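Long-range contacts in 2-dehydropantoate 2-reductase (Bacillus subtilis, PDB 3EGO), which probably catalyses the NADPH-dependent reduction of ketopantoate to pantoic acid, a step in the biosynthesis of pantothenate: residues Tyr19-Tyr24 / Gln160-Asp165; Leu139-Trp144 / Asp165-Tyr170; His25-Val30 / Ala56-Asp61; Val122-Val127 / Val134-Leu139. One frame throughout, in Å; residues are numbered along the deposited sequence.

Contact 1 of 4, residues Tyr19-Tyr24 / Gln160-Asp165; sequences YYLSLY and QHNHSD
An aromatic packing contact joins Tyr20, in the last turns of helix 12-22, and Tyr24, in the loop that follows, to His161 and His163 in the loop that leads into strand 168-170 of the Rossmann-type domain. The helix follows the glycine-rich GxGxxG turn, where NADP(+) is expected to bind by similarity, so the loop packs against the end of the helix remote from that turn. Tyr20 and His163 form an edge-to-face pair, with ring centroids 5.3 Å apart and planes at 62°. The tyrosine presents its edge: CE2 stands over one face of the imidazole, displaced toward the rim, while CD2 rests on His163 CB. The imidazole CG lies anti to the backbone N (chi1 -165°), which sets it on the side of the carbonyl carbon, and Asp165 N donates to His163 ND1 at 2.9 Å, nearly in the ring plane, which would hold the ring's rotation. Leu23 CD1 adds a methyl contact to His163 CD2, at 3.7 Å. The Tyr20 hydroxyl finds its hydrogen-bond partners outside the two segments, in His136 ND1 and Lys49 NZ, while Phe166 lies almost parallel to the tyrosine ring. No direct hydrogen bond links the segments; one water bridges them instead, donating to Tyr20 O and accepting from His163 N, each at 2.9 Å. At the more exposed end, Tyr24 lies across His161, with CE2 3.7 Å from His161 CB. The carbonyl oxygen His161 O sits over the centre of the Tyr24 ring, 3.5 Å from CD1.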
loop_
_atom_site.group_PDB
_atom_site.type_symbol
_atom_site.label_atom_id
_atom_site.label_comp_id
_atom_site.label_asym_id
_atom_site.label_seq_id
_atom_site.Cartn_x
_atom_site.Cartn_y
_atom_site.Cartn_z
ATOM N N TYR A 19 4.714 35.586 10.924
ATOM C CA TYR A 19 4.173 36.248 12.087
ATOM C C TYR A 19 5.277 36.614 13.114
ATOM O O TYR A 19 5.444 37.770 13.580
ATOM C CB TYR A 19 3.069 35.405 12.771
ATOM C CG TYR A 19 2.667 36.141 14.043
ATOM C CD1 TYR A 19 1.814 37.247 13.982
ATOM C CD2 TYR A 19 3.227 35.806 15.278
ATOM C CE1 TYR A 19 1.500 37.958 15.125
ATOM C CE2 TYR A 19 2.933 36.495 16.397
ATOM C CZ TYR A 19 2.079 37.594 16.311
ATOM O OH TYR A 19 1.789 38.293 17.455
ATOM N N TYR A 20 6.078 35.628 13.462
ATOM C CA TYR A 20 6.964 35.850 14.554
ATOM C C TYR A 20 8.144 36.710 14.165
ATOM O O TYR A 20 8.610 37.505 14.994
ATOM C CB TYR A 20 7.393 34.506 15.170
ATOM C CG TYR A 20 6.376 33.890 16.089
ATOM C CD1 TYR A 20 5.680 32.742 15.724
ATOM C CD2 TYR A 20 6.146 34.433 17.354
ATOM C CE1 TYR A 20 4.771 32.147 16.580
ATOM C CE2 TYR A 20 5.246 33.852 18.216
ATOM C CZ TYR A 20 4.554 32.697 17.815
ATOM O OH TYR A 20 3.645 32.090 18.680
ATOM N N LEU A 21 8.639 36.581 12.927
ATOM C CA LEU A 21 9.794 37.405 12.504
ATOM C C LEU A 21 9.358 38.865 12.246
ATOM O O LEU A 21 10.125 39.797 12.468
ATOM C CB LEU A 21 10.479 36.828 11.256
ATOM C CG LEU A 21 11.155 35.454 11.527
ATOM C CD1 LEU A 21 11.600 34.739 10.215
ATOM C CD2 LEU A 21 12.332 35.661 12.519
ATOM N N SER A 22 8.102 39.046 11.865
ATOM C CA SER A 22 7.521 40.400 11.708
ATOM C C SER A 22 7.565 41.205 13.014
ATOM O O SER A 22 7.519 42.438 12.979
ATOM C CB SER A 22 6.081 40.299 11.239
ATOM O OG SER A 22 5.216 40.123 12.354
ATOM N N LEU A 23 7.675 40.539 14.160
ATOM C CA LEU A 23 7.766 41.251 15.438
ATOM C C LEU A 23 9.055 42.026 15.596
ATOM O O LEU A 23 9.121 42.898 16.440
ATOM C CB LEU A 23 7.615 40.311 16.648
ATOM C CG LEU A 23 6.312 39.496 16.736
ATOM C CD1 LEU A 23 6.434 38.486 17.853
ATOM C CD2 LEU A 23 5.128 40.383 17.002
ATOM N N TYR A 24 10.059 41.701 14.769
ATOM C CA TYR A 24 11.386 42.256 14.886
ATOM C C TYR A 24 11.884 42.798 13.583
ATOM O O TYR A 24 12.825 43.587 13.564
ATOM C CB TYR A 24 12.376 41.205 15.430
ATOM C CG TYR A 24 12.055 40.829 16.832
ATOM C CD1 TYR A 24 11.244 39.732 17.103
ATOM C CD2 TYR A 24 12.475 41.628 17.904
ATOM C CE1 TYR A 24 10.921 39.401 18.382
ATOM C CE2 TYR A 24 12.143 41.297 19.201
ATOM C CZ TYR A 24 11.367 40.174 19.432
ATOM O OH TYR A 24 10.992 39.835 20.711
ATOM N N GLN A 160 19.049 37.641 16.920
ATOM C CA GLN A 160 19.432 38.104 18.252
ATOM C C GLN A 160 18.259 38.082 19.226
ATOM O O GLN A 160 18.401 37.633 20.362
ATOM C CB GLN A 160 20.015 39.534 18.183
ATOM C CG GLN A 160 20.527 40.021 19.548
ATOM C CD GLN A 160 21.082 41.433 19.535
ATOM O OE1 GLN A 160 21.011 42.146 18.523
ATOM N NE2 GLN A 160 21.651 41.848 20.674
ATOM N N HIS A 161 17.102 38.583 18.782
ATOM C CA HIS A 161 15.928 38.665 19.635
ATOM C C HIS A 161 14.713 37.977 19.037
ATOM O O HIS A 161 14.310 38.285 17.906
ATOM C CB HIS A 161 15.602 40.132 19.913
ATOM C CG HIS A 161 16.616 40.799 20.789
ATOM N ND1 HIS A 161 17.279 41.950 20.424
ATOM C CD2 HIS A 161 17.100 40.451 22.008
ATOM C CE1 HIS A 161 18.117 42.295 21.387
ATOM N NE2 HIS A 161 18.029 41.402 22.357
ATOM N N ASN A 162 14.142 37.041 19.787
ATOM C CA ASN A 162 12.906 36.393 19.326
ATOM C C ASN A 162 11.796 36.311 20.351
ATOM O O ASN A 162 12.075 36.366 21.544
ATOM C CB ASN A 162 13.233 35.029 18.749
ATOM C CG ASN A 162 13.817 35.151 17.384
ATOM O OD1 ASN A 162 15.010 35.054 17.221
ATOM N ND2 ASN A 162 12.967 35.453 16.392
ATOM N N HIS A 163 10.539 36.184 19.899
ATOM C CA HIS A 163 9.429 35.928 20.842
ATOM C C HIS A 163 9.737 34.687 21.662
ATOM O O HIS A 163 10.287 33.727 21.144
ATOM C CB HIS A 163 8.112 35.710 20.091
ATOM C CG HIS A 163 6.897 35.789 20.961
ATOM N ND1 HIS A 163 6.512 34.767 21.792
ATOM C CD2 HIS A 163 5.991 36.778 21.137
ATOM C CE1 HIS A 163 5.414 35.113 22.442
ATOM N NE2 HIS A 163 5.064 36.326 22.045
ATOM N N SER A 164 9.318 34.664 22.925
ATOM C CA SER A 164 9.595 33.528 23.777
ATOM C C SER A 164 9.091 32.243 23.148
ATOM O O SER A 164 9.652 31.172 23.372
ATOM C CB SER A 164 8.932 33.729 25.143
ATOM O OG SER A 164 9.485 34.875 25.763
ATOM N N ASP A 165 8.025 32.338 22.344
ATOM C CA ASP A 165 7.397 31.114 21.835
ATOM C C ASP A 165 7.910 30.719 20.471
ATOM O O ASP A 165 7.457 29.702 19.935
ATOM C CB ASP A 165 5.867 31.229 21.768
ATOM C CG ASP A 165 5.206 31.322 23.142
ATOM O OD1 ASP A 165 5.616 30.611 24.080
ATOM O OD2 ASP A 165 4.223 32.059 23.235
HETATM O O HOH W 1 10.268 36.244 17.007
#

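Contact 2 of 4, residues Leu139-Trp144 / Asp165-Tyr170; sequences LGAIKW and DFPIYY
Two parallel strands, 142-144 and 168-170, pair here at one end of the mixed sheet of the Rossmann-type domain. Ile142, Lys143 and Trp144 stand opposite Ile168, Tyr169 and Tyr170, and the strand directions differ by 23°. Three backbone bonds join them: Ile142 N to Pro167 O, Tyr169 N to Ile142 O at 2.9 Å, and Trp144 N to Tyr169 O. Ahead of the strands a water donates to both Gly140 O and Asp165 O and so links the two chain segments. Side chains alternate between the faces. On the face of Ile142, Ile168 and Trp144, Ile142 CD1 reaches Phe166 CZ at 3.5 Å, joining a hydrophobic layer against Cys17 of helix 12-22. On the other face Ala141 CB touches Tyr169 CE2, and Lys143 CG lies at the edge of the same ring; the lysine NZ forms a salt bridge with Glu123 OE2. Trp144 carries much of the contact. Its CG sits between the backbone N and the carbonyl carbon (chi1 62°), and Ile168 CG2 meets the indole at CD1, 3.5 Å away. An alanine here would probably leave the ring of Tyr170 and the CG2 methyl of Ile168 without their indole partner and open a gap beside Phe159, whose ring meets the indole edge-to-face. Tyr170 turns its edge to the indole face, planes at 55°, with its CA also over the five-membered ring in a CH-pi contact; its CD1 lies 3.5 Å from Trp144 CH2.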
loop_
_atom_site.group_PDB
_atom_site.type_symbol
_atom_site.label_atom_id
_atom_site.label_comp_id
_atom_site.label_asym_id
_atom_site.label_seq_id
_atom_site.Cartn_x
_atom_site.Cartn_y
_atom_site.Cartn_z
ATOM N N LEU A 139 4.185 24.335 20.575
ATOM C CA LEU A 139 5.167 25.330 20.896
ATOM C C LEU A 139 6.525 24.654 20.871
ATOM O O LEU A 139 6.934 24.018 21.849
ATOM C CB LEU A 139 4.869 25.941 22.271
ATOM C CG LEU A 139 3.429 26.457 22.471
ATOM C CD1 LEU A 139 3.230 27.027 23.898
ATOM C CD2 LEU A 139 3.103 27.539 21.442
ATOM N N GLY A 140 7.219 24.783 19.751
ATOM C CA GLY A 140 8.506 24.123 19.550
ATOM C C GLY A 140 9.626 25.130 19.417
ATOM O O GLY A 140 9.717 26.119 20.177
ATOM N N ALA A 141 10.448 24.920 18.398
ATOM C CA ALA A 141 11.619 25.748 18.142
ATOM C C ALA A 141 12.019 25.551 16.698
ATOM O O ALA A 141 11.531 24.628 16.047
ATOM C CB ALA A 141 12.776 25.287 19.052
ATOM N N ILE A 142 12.896 26.413 16.205
ATOM C CA ILE A 142 13.600 26.179 14.961
ATOM C C ILE A 142 15.049 25.971 15.318
ATOM O O ILE A 142 15.592 26.671 16.179
ATOM C CB ILE A 142 13.456 27.356 13.996
ATOM C CG1 ILE A 142 12.013 27.372 13.430
ATOM C CG2 ILE A 142 14.499 27.277 12.837
ATOM C CD1 ILE A 142 11.736 28.650 12.487
ATOM N N LYS A 143 15.676 24.988 14.688
ATOM C CA LYS A 143 17.122 24.769 14.857
ATOM C C LYS A 143 17.803 24.854 13.507
ATOM O O LYS A 143 17.307 24.346 12.495
ATOM C CB LYS A 143 17.374 23.400 15.516
ATOM C CG LYS A 143 16.847 23.297 16.955
ATOM C CD LYS A 143 16.882 21.875 17.459
ATOM C CE LYS A 143 16.740 21.802 18.988
ATOM N NZ LYS A 143 16.039 20.558 19.396
ATOM N N TRP A 144 18.943 25.521 13.452
ATOM C CA TRP A 144 19.591 25.735 12.167
ATOM C C TRP A 144 21.111 25.522 12.285
ATOM O O TRP A 144 21.653 25.543 13.400
ATOM C CB TRP A 144 19.312 27.136 11.616
ATOM C CG TRP A 144 19.846 28.187 12.502
ATOM C CD1 TRP A 144 19.288 28.651 13.671
ATOM C CD2 TRP A 144 21.071 28.904 12.318
ATOM N NE1 TRP A 144 20.108 29.612 14.227
ATOM C CE2 TRP A 144 21.200 29.801 13.407
ATOM C CE3 TRP A 144 22.071 28.875 11.329
ATOM C CZ2 TRP A 144 22.332 30.657 13.565
ATOM C CZ3 TRP A 144 23.191 29.736 11.467
ATOM C CH2 TRP A 144 23.303 30.615 12.588
ATOM N N ASP A 165 8.025 32.338 22.344
ATOM C CA ASP A 165 7.397 31.114 21.835
ATOM C C ASP A 165 7.910 30.719 20.471
ATOM O O ASP A 165 7.457 29.702 19.935
ATOM C CB ASP A 165 5.867 31.229 21.768
ATOM C CG ASP A 165 5.206 31.322 23.142
ATOM O OD1 ASP A 165 5.616 30.611 24.080
ATOM O OD2 ASP A 165 4.223 32.059 23.235
ATOM N N PHE A 166 8.870 31.501 19.957
ATOM C CA PHE A 166 9.517 31.289 18.687
ATOM C C PHE A 166 11.032 31.202 18.903
ATOM O O PHE A 166 11.750 31.938 18.313
ATOM C CB PHE A 166 9.203 32.442 17.690
ATOM C CG PHE A 166 9.377 32.063 16.225
ATOM C CD1 PHE A 166 8.562 31.075 15.617
ATOM C CD2 PHE A 166 10.368 32.689 15.449
ATOM C CE1 PHE A 166 8.752 30.728 14.230
ATOM C CE2 PHE A 166 10.553 32.366 14.090
ATOM C CZ PHE A 166 9.749 31.370 13.484
ATOM N N PRO A 167 11.501 30.341 19.821
ATOM C CA PRO A 167 12.966 30.305 19.987
ATOM C C PRO A 167 13.700 29.732 18.780
ATOM O O PRO A 167 13.164 28.863 18.050
ATOM C CB PRO A 167 13.157 29.385 21.210
ATOM C CG PRO A 167 11.971 28.514 21.171
ATOM C CD PRO A 167 10.833 29.421 20.754
ATOM N N ILE A 168 14.938 30.174 18.595
ATOM C CA ILE A 168 15.734 29.721 17.487
ATOM C C ILE A 168 17.130 29.365 18.004
ATOM O O ILE A 168 17.745 30.177 18.728
ATOM C CB ILE A 168 15.804 30.809 16.390
ATOM C CG1 ILE A 168 14.388 31.030 15.819
ATOM C CG2 ILE A 168 16.683 30.345 15.261
ATOM C CD1 ILE A 168 14.285 32.226 14.799
ATOM N N TYR A 169 17.599 28.139 17.693
ATOM C CA TYR A 169 18.847 27.614 18.271
ATOM C C TYR A 169 19.790 27.225 17.164
ATOM O O TYR A 169 19.357 26.642 16.165
ATOM C CB TYR A 169 18.552 26.372 19.116
ATOM C CG TYR A 169 17.589 26.656 20.203
ATOM C CD1 TYR A 169 17.879 27.626 21.178
ATOM C CD2 TYR A 169 16.384 25.968 20.286
ATOM C CE1 TYR A 169 16.965 27.927 22.178
ATOM C CE2 TYR A 169 15.493 26.262 21.294
ATOM C CZ TYR A 169 15.800 27.242 22.223
ATOM O OH TYR A 169 14.905 27.484 23.241
ATOM N N TYR A 170 21.068 27.570 17.324
ATOM C CA TYR A 170 22.091 27.182 16.355
ATOM C C TYR A 170 22.657 25.840 16.753
ATOM O O TYR A 170 22.884 25.606 17.940
ATOM C CB TYR A 170 23.214 28.221 16.359
ATOM C CG TYR A 170 24.430 27.807 15.575
ATOM C CD1 TYR A 170 24.395 27.725 14.191
ATOM C CD2 TYR A 170 25.624 27.483 16.223
ATOM C CE1 TYR A 170 25.521 27.343 13.472
ATOM C CE2 TYR A 170 26.747 27.101 15.504
ATOM C CZ TYR A 170 26.679 27.031 14.142
ATOM O OH TYR A 170 27.792 26.637 13.430
HETATM O O HOH W 2 7.819 27.519 21.431
#

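Contact 3 of 4, residues His25-Val30 / Ala56-Asp61; sequences HDVTVV and ADCSAD
Asp61, Cys58 and Val29 bury the most surface where strands 26-30 and 59-61 run parallel in the sheet of the Rossmann-type domain. Strand 26-30 is the second strand of the fold, reached from strand 4-8 through helix 12-22 in a beta-alpha-beta crossover. Val29 is bonded through both its N and its O: the N donates to Ser59 O at 2.8 Å, and the O accepts from Asp61 N at 2.9 Å. A third bond, Ser59 N to Val27 O, completes the set. The side chain of Val29 also lies close to Gly10, expected by similarity to bind NADP(+). In one of two modelled conformers, the Cys58 sulfur lies anti to its backbone N (chi1 -172°) and touches two valines, 3.5 Å from Val29 CG2 and 3.7 Å from Val27 CG1. Ile40 of helix 34-43 touches both Cys58 and Val29, while Ala18 of helix 12-22 rests on both valines. On the face shared by Thr28 and Ser59, Thr28 CG2 approaches Ala60 N at 3.5 Å, and its OG1 lies near Ser59 CB. Asp61 contributes mainly through its main chain, its O meeting Val30 CA in a CA-H...O contact of 3.1 Å; its carboxylate turns off to accept a bond from Ser63 N. Directional bonding between the strands is thus left to the peptide groups, while the side chains add only van der Waals contacts, those of Val27 and Val29 lying under the helices.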
loop_
_atom_site.group_PDB
_atom_site.type_symbol
_atom_site.label_atom_id
_atom_site.label_comp_id
_atom_site.label_asym_id
_atom_site.label_seq_id
_atom_site.Cartn_x
_atom_site.Cartn_y
_atom_site.Cartn_z
ATOM N N HIS A 25 11.293 42.378 12.477
ATOM C CA HIS A 25 11.850 42.727 11.193
ATOM C C HIS A 25 10.767 43.071 10.169
ATOM O O HIS A 25 9.606 42.839 10.410
ATOM C CB HIS A 25 12.669 41.573 10.622
ATOM C CG HIS A 25 13.783 41.105 11.505
ATOM N ND1 HIS A 25 14.907 41.869 11.754
ATOM C CD2 HIS A 25 13.969 39.930 12.162
ATOM C CE1 HIS A 25 15.724 41.198 12.548
ATOM N NE2 HIS A 25 15.176 40.024 12.820
ATOM N N ASP A 26 11.187 43.586 9.011
ATOM C CA ASP A 26 10.305 43.750 7.861
ATOM C C ASP A 26 10.144 42.481 7.008
ATOM O O ASP A 26 11.061 42.058 6.295
ATOM C CB ASP A 26 10.808 44.906 6.990
ATOM C CG ASP A 26 10.538 46.255 7.608
ATOM O OD1 ASP A 26 9.729 46.326 8.556
ATOM O OD2 ASP A 26 11.122 47.249 7.126
ATOM N N VAL A 27 8.944 41.902 7.038
ATOM C CA VAL A 27 8.700 40.612 6.378
ATOM C C VAL A 27 7.805 40.746 5.158
ATOM O O VAL A 27 6.835 41.499 5.166
ATOM C CB VAL A 27 8.039 39.590 7.363
ATOM C CG1 VAL A 27 7.736 38.286 6.669
ATOM C CG2 VAL A 27 8.945 39.367 8.565
ATOM N N THR A 28 8.168 40.007 4.123
ATOM C CA THR A 28 7.311 39.759 2.981
ATOM C C THR A 28 7.156 38.264 2.805
ATOM O O THR A 28 8.154 37.529 2.788
ATOM C CB THR A 28 7.979 40.259 1.712
ATOM O OG1 THR A 28 8.507 41.588 1.960
ATOM C CG2 THR A 28 6.982 40.292 0.548
ATOM N N VAL A 29 5.908 37.824 2.630
ATOM C CA VAL A 29 5.631 36.448 2.243
ATOM C C VAL A 29 5.545 36.380 0.735
ATOM O O VAL A 29 4.769 37.131 0.130
ATOM C CB VAL A 29 4.314 36.000 2.874
ATOM C CG1 VAL A 29 3.931 34.552 2.458
ATOM C CG2 VAL A 29 4.480 36.084 4.384
ATOM N N VAL A 30 6.372 35.529 0.137
ATOM C CA VAL A 30 6.374 35.330 -1.306
ATOM C C VAL A 30 5.569 34.058 -1.548
ATOM O O VAL A 30 6.001 32.951 -1.197
ATOM C CB VAL A 30 7.820 35.192 -1.856
ATOM C CG1 VAL A 30 7.816 34.862 -3.364
ATOM C CG2 VAL A 30 8.647 36.427 -1.532
ATOM N N ALA A 56 -0.567 40.461 12.708
ATOM C CA ALA A 56 0.653 41.133 12.282
ATOM C C ALA A 56 0.504 41.620 10.863
ATOM O O ALA A 56 0.076 40.899 9.978
ATOM C CB ALA A 56 1.887 40.179 12.351
ATOM N N ASP A 57 0.947 42.842 10.614
ATOM C CA ASP A 57 0.944 43.291 9.253
ATOM C C ASP A 57 2.273 42.864 8.540
ATOM O O ASP A 57 3.342 42.802 9.145
ATOM C CB ASP A 57 0.460 44.754 9.248
ATOM C CG ASP A 57 -0.880 44.923 10.076
ATOM O OD1 ASP A 57 -1.899 44.205 9.815
ATOM O OD2 ASP A 57 -0.919 45.749 11.018
ATOM N N CYS A 58 2.144 42.410 7.297
ATOM C CA CYS A 58 3.205 41.739 6.552
ATOM C C CYS A 58 3.057 42.157 5.089
ATOM O O CYS A 58 1.935 42.323 4.640
ATOM C CB CYS A 58 2.949 40.219 6.684
ATOM S SG CYS A 58 4.180 39.112 6.082
ATOM N N SER A 59 4.154 42.261 4.341
ATOM C CA SER A 59 4.032 42.437 2.886
ATOM C C SER A 59 3.960 41.066 2.228
ATOM O O SER A 59 4.243 40.043 2.869
ATOM C CB SER A 59 5.196 43.254 2.303
ATOM O OG SER A 59 5.344 44.456 3.032
ATOM N N ALA A 60 3.565 41.035 0.958
ATOM C CA ALA A 60 3.482 39.794 0.217
ATOM C C ALA A 60 3.743 40.026 -1.278
ATOM O O ALA A 60 3.612 41.146 -1.779
ATOM C CB ALA A 60 2.142 39.127 0.450
ATOM N N ASP A 61 4.116 38.981 -1.984
ATOM C CA ASP A 61 4.451 39.108 -3.386
ATOM C C ASP A 61 4.416 37.717 -3.973
ATOM O O ASP A 61 4.346 36.741 -3.230
ATOM C CB ASP A 61 5.856 39.685 -3.533
ATOM C CG ASP A 61 6.002 40.574 -4.755
ATOM O OD1 ASP A 61 6.483 41.722 -4.568
ATOM O OD2 ASP A 61 5.643 40.122 -5.878
HETATM O O HOH W 3 6.733 43.013 8.659
#

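Contact 4 of 4, residues Val122-Val127 / Val134-Leu139; sequences VEHGAV and VDHTGL
A classic beta bulge shapes the hairpin of strands 116-128 and 133-138, beside the expected NADP(+) site: Thr137 and Gly138 both face Gly125, next to Ala126, a cofactor-binding residue by similarity. Gly125 N donates to Gly138 O at 2.9 Å, and Gly138 N returns a bond to Gly125 O from above the carbonyl plane. The two glycine CA atoms are 3.8 Å apart, a closeness in which a side chain on either would collide with the opposite strand. Beyond the bulge Val127 and Asp135 form a hydrogen-bonded antiparallel pair, and the Val127 and Thr137 side chains cross at about a right angle, Val127 CG2 3.9 Å from Thr137 OG1. His124 ND1 and His136 NE2 approach to 2.9 Å, with ring planes at 65°. Gly125 O lies at the edge of the His136 ring, 3.4 Å from CD2. An alanine in place of His124 would probably leave His136 NE2 without its imidazole neighbour and open a gap beside Phe166, whose ring runs almost parallel to that of His124. Held through its other nitrogen, ND1, by Tyr20, the His136 ring is probably restricted in rotation, and the imidazole nitrogen close to NE2 could influence its protonation.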
loop_
_atom_site.group_PDB
_atom_site.type_symbol
_atom_site.label_atom_id
_atom_site.label_comp_id
_atom_site.label_asym_id
_atom_site.label_seq_id
_atom_site.Cartn_x
_atom_site.Cartn_y
_atom_site.Cartn_z
ATOM N N VAL A 122 12.170 22.507 11.650
ATOM C CA VAL A 122 11.135 23.220 12.369
ATOM C C VAL A 122 10.470 22.211 13.290
ATOM O O VAL A 122 9.840 21.265 12.808
ATOM C CB VAL A 122 10.070 23.729 11.401
ATOM C CG1 VAL A 122 8.874 24.318 12.172
ATOM C CG2 VAL A 122 10.673 24.741 10.413
ATOM N N GLU A 123 10.570 22.430 14.595
ATOM C CA GLU A 123 9.912 21.562 15.570
ATOM C C GLU A 123 8.596 22.083 16.156
ATOM O O GLU A 123 8.023 21.474 17.058
ATOM C CB GLU A 123 10.871 21.288 16.732
ATOM C CG GLU A 123 12.209 20.701 16.270
ATOM C CD GLU A 123 13.145 20.368 17.458
ATOM O OE1 GLU A 123 13.891 19.361 17.363
ATOM O OE2 GLU A 123 13.125 21.115 18.480
ATOM N N HIS A 124 8.115 23.197 15.634
ATOM C CA HIS A 124 6.816 23.718 16.026
ATOM C C HIS A 124 5.759 22.876 15.404
ATOM O O HIS A 124 6.014 22.249 14.384
ATOM C CB HIS A 124 6.659 25.114 15.456
ATOM C CG HIS A 124 7.567 26.123 16.065
ATOM N ND1 HIS A 124 7.396 26.595 17.345
ATOM C CD2 HIS A 124 8.647 26.768 15.566
ATOM C CE1 HIS A 124 8.331 27.486 17.612
ATOM N NE2 HIS A 124 9.095 27.620 16.547
ATOM N N GLY A 125 4.570 22.883 16.014
ATOM C CA GLY A 125 3.349 22.412 15.396
ATOM C C GLY A 125 2.666 23.655 14.836
ATOM O O GLY A 125 2.518 24.636 15.526
ATOM N N ALA A 126 2.249 23.617 13.591
ATOM C CA ALA A 126 1.564 24.763 13.017
ATOM C C ALA A 126 0.622 24.274 11.941
ATOM O O ALA A 126 0.989 23.409 11.127
ATOM C CB ALA A 126 2.586 25.734 12.420
ATOM N N VAL A 127 -0.575 24.846 11.915
ATOM C CA VAL A 127 -1.631 24.372 11.009
ATOM C C VAL A 127 -2.230 25.597 10.302
ATOM O O VAL A 127 -2.765 26.482 10.974
ATOM C CB VAL A 127 -2.748 23.632 11.821
ATOM C CG1 VAL A 127 -3.933 23.288 10.935
ATOM C CG2 VAL A 127 -2.210 22.369 12.504
ATOM N N VAL A 134 -2.924 31.151 10.768
ATOM C CA VAL A 134 -2.174 29.966 11.168
ATOM C C VAL A 134 -2.366 29.718 12.660
ATOM O O VAL A 134 -2.334 30.638 13.503
ATOM C CB VAL A 134 -0.642 30.053 10.767
ATOM C CG1 VAL A 134 0.080 31.150 11.569
ATOM C CG2 VAL A 134 0.098 28.688 11.007
ATOM N N ASP A 135 -2.515 28.458 13.023
ATOM C CA ASP A 135 -2.702 28.140 14.424
ATOM C C ASP A 135 -1.385 27.576 14.902
ATOM O O ASP A 135 -0.898 26.612 14.314
ATOM C CB ASP A 135 -3.787 27.089 14.495
ATOM C CG ASP A 135 -4.183 26.713 15.917
ATOM O OD1 ASP A 135 -3.649 27.252 16.901
ATOM O OD2 ASP A 135 -5.072 25.853 16.036
ATOM N N HIS A 136 -0.791 28.175 15.935
ATOM C CA HIS A 136 0.466 27.671 16.492
ATOM C C HIS A 136 0.076 26.586 17.510
ATOM O O HIS A 136 -0.145 26.887 18.728
ATOM C CB HIS A 136 1.218 28.803 17.209
ATOM C CG HIS A 136 2.656 28.499 17.515
ATOM N ND1 HIS A 136 3.489 29.407 18.135
ATOM C CD2 HIS A 136 3.416 27.394 17.276
ATOM C CE1 HIS A 136 4.694 28.884 18.268
ATOM N NE2 HIS A 136 4.681 27.663 17.750
ATOM N N THR A 137 -0.055 25.357 17.010
ATOM C CA THR A 137 -0.563 24.230 17.811
ATOM C C THR A 137 0.481 23.552 18.701
ATOM O O THR A 137 0.129 22.836 19.644
ATOM C CB THR A 137 -1.171 23.117 16.888
ATOM O OG1 THR A 137 -0.231 22.782 15.866
ATOM C CG2 THR A 137 -2.405 23.598 16.231
ATOM N N GLY A 138 1.759 23.763 18.408
ATOM C CA GLY A 138 2.829 23.024 19.072
ATOM C C GLY A 138 3.962 23.994 19.322
ATOM O O GLY A 138 4.590 24.472 18.413
ATOM N N LEU A 139 4.185 24.335 20.575
ATOM C CA LEU A 139 5.167 25.330 20.896
ATOM C C LEU A 139 6.525 24.654 20.871
ATOM O O LEU A 139 6.934 24.018 21.849
ATOM C CB LEU A 139 4.869 25.941 22.271
ATOM C CG LEU A 139 3.429 26.457 22.471
ATOM C CD1 LEU A 139 3.230 27.027 23.898
ATOM C CD2 LEU A 139 3.103 27.539 21.442
#

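In the fold
All four contacts belong to the Rossmann-type domain, and none is wholly buried. Contacts 2, 3 and 4 are strand pairings in one mixed sheet, parallel in 2 and 3 and antiparallel in 4, whereas contact 1 sets a loop against helix 12-22 and has a water in place of direct bonds. Contact 4 is a surface contact; the others are partly buried. Contacts 2 and 4 meet through neighbouring strands, with Ala141 O 2.8 Å from Glu123 N, and share Leu139; contacts 1 and 2 share Asp165. Helix 12-22 packs on all of them. Aromatic rings dominate contacts 1 and 2, small apolar groups contact 3, and main-chain bonds round two glycines contact 4, with two imidazoles beside them.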